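Local structure of sortase family protein (Streptococcus agalactiae, 3O0P) at residues 86-91 against 98-103. The protein probably acts as a class C sortase, a cysteine transpeptidase that joins pilin subunits covalently during assembly of the pilus. Sequence-based numbering, arbitrary orientation.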
loop_
_atom_site.group_PDB
_atom_site.type_symbol
_atom_site.label_atom_id
_atom_site.label_comp_id
_atom_site.label_asym_id
_atom_site.label_seq_id
_atom_site.Cartn_x
_atom_site.Cartn_y
_atom_site.Cartn_z
ATOM N N ALA A 86 -3.848 -7.163 4.305
ATOM C CA ALA A 86 -3.537 -6.429 5.515
ATOM C C ALA A 86 -2.207 -6.887 6.077
ATOM O O ALA A 86 -1.854 -8.062 6.065
ATOM C CB ALA A 86 -4.625 -6.609 6.547
ATOM N N GLY A 87 -1.455 -5.921 6.573
ATOM C CA GLY A 87 -0.170 -6.177 7.187
ATOM C C GLY A 87 0.915 -6.452 6.170
ATOM O O GLY A 87 0.725 -6.412 4.957
ATOM N N SER A 88 2.094 -6.749 6.684
ATOM C CA SER A 88 3.254 -6.920 5.831
ATOM C C SER A 88 4.084 -8.115 6.315
ATOM O O SER A 88 5.298 -8.100 6.250
ATOM C CB SER A 88 4.080 -5.624 5.798
ATOM O OG SER A 88 4.450 -5.225 7.103
ATOM N N SER A 89 3.410 -9.160 6.780
ATOM C CA SER A 89 4.085 -10.390 7.200
ATOM C C SER A 89 4.784 -11.063 6.033
ATOM O O SER A 89 4.465 -10.811 4.878
ATOM C CB SER A 89 3.068 -11.377 7.777
ATOM O OG SER A 89 2.171 -11.820 6.771
ATOM N N GLN A 90 5.728 -11.948 6.338
ATOM C CA GLN A 90 6.405 -12.694 5.290
ATOM C C GLN A 90 5.405 -13.503 4.470
ATOM O O GLN A 90 5.549 -13.636 3.250
ATOM C CB GLN A 90 7.472 -13.619 5.895
ATOM N N GLU A 91 4.384 -14.044 5.129
ATOM C CA GLU A 91 3.346 -14.796 4.435
ATOM C C GLU A 91 2.660 -13.936 3.374
ATOM O O GLU A 91 2.450 -14.362 2.241
ATOM C CB GLU A 91 2.309 -15.312 5.441
ATOM N N GLY A 98 1.416 -5.896 0.558
ATOM C CA GLY A 98 0.921 -5.679 1.898
ATOM C C GLY A 98 0.673 -4.208 2.140
ATOM O O GLY A 98 1.145 -3.334 1.435
ATOM N N HIS A 99 -0.077 -3.950 3.183
ATOM C CA HIS A 99 -0.302 -2.604 3.679
ATOM C C HIS A 99 0.498 -2.431 4.962
ATOM O O HIS A 99 0.542 -3.323 5.826
ATOM C CB HIS A 99 -1.782 -2.376 3.936
ATOM C CG HIS A 99 -2.039 -1.134 4.721
ATOM N ND1 HIS A 99 -2.222 -1.133 6.088
ATOM C CD2 HIS A 99 -2.087 0.161 4.330
ATOM C CE1 HIS A 99 -2.345 0.113 6.502
ATOM N NE2 HIS A 99 -2.264 0.915 5.454
ATOM N N LEU A 100 1.189 -1.305 5.069
ATOM C CA LEU A 100 2.043 -1.049 6.210
ATOM C C LEU A 100 1.236 -0.566 7.412
ATOM O O LEU A 100 0.711 0.541 7.426
ATOM C CB LEU A 100 3.124 -0.050 5.845
ATOM C CG LEU A 100 4.245 0.105 6.856
ATOM C CD1 LEU A 100 4.988 -1.211 7.056
ATOM C CD2 LEU A 100 5.188 1.183 6.400
ATOM N N GLU A 101 1.119 -1.404 8.434
ATOM C CA GLU A 101 0.329 -1.053 9.602
ATOM C C GLU A 101 0.995 0.145 10.275
ATOM O O GLU A 101 2.210 0.221 10.399
ATOM C CB GLU A 101 0.205 -2.249 10.550
ATOM C CG GLU A 101 -0.823 -2.036 11.643
ATOM C CD GLU A 101 -0.941 -3.205 12.595
ATOM O OE1 GLU A 101 -0.202 -4.189 12.442
ATOM O OE2 GLU A 101 -1.813 -3.136 13.493
ATOM N N GLY A 102 0.172 1.086 10.701
ATOM C CA GLY A 102 0.661 2.362 11.164
ATOM C C GLY A 102 0.488 3.494 10.169
ATOM O O GLY A 102 0.722 4.662 10.531
ATOM N N THR A 103 0.110 3.154 8.937
ATOM C CA THR A 103 -0.210 4.131 7.906
ATOM C C THR A 103 -1.711 4.078 7.610
ATOM O O THR A 103 -2.416 3.129 7.984
ATOM C CB THR A 103 0.607 3.923 6.614
ATOM O OG1 THR A 103 0.136 2.790 5.859
ATOM C CG2 THR A 103 2.102 3.766 6.966
HETATM O O HOH W 1 2.852 -3.954 8.831
#
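Leu100 meets Ser88 across this contact with its methyl CD1, and its carbonyl oxygen is gripped twice by Thr103. Thr103 OG1 donates to Leu100 O at 2.8 Å, in the carbonyl plane and on a lone pair, with a C=O...donor angle of 144°. Thr103 N reaches Leu100 O at 3.1 Å. The backbone bond closes the type II beta turn from Leu100 to Thr103, with Gly102 at its positive-phi corner, and the hydroxyl bond reinforces it. This turn follows strand 97-99 in a beta-alpha-beta unit of the sortase beta-barrel fold, in which strand 80-85, helix 90-93 and the parallel strand 97-99 succeed one another. Residues 86-89 lead from the first strand to the helix, and Ser89 caps that helix through Val92 N.

The direct link between the segments is weak. His99 N gives Gly87 O a weak, strongly bent hydrogen bond of 3.1 Å, with an N-H...acceptor angle of 124°. Gly87 O also lies 3.2 Å from Gly98 CA, so the two backbones pass closely here, with glycine on both sides. Tyr60 OH adds a second tie, since it bonds both Gly87 N and His99 ND1. His99 NE2 bonds Ser104 O, so both ring nitrogens have partners and the ring's rotation is fixed.

Ser88 works through a water. Its OG sits between the backbone N and the carbonyl carbon (chi1 56°). There it lies 4.1 Å from Leu100 CD1. Both side chains also touch Pro47, in a loop whose Asp-Pro-Tyr sequence probably marks the lid of pilus sortases. The water bridges the two segments at the first corner of the turn: it lies 2.7 Å from Ser88 OG and accepts from Glu101 N at 3.1 Å.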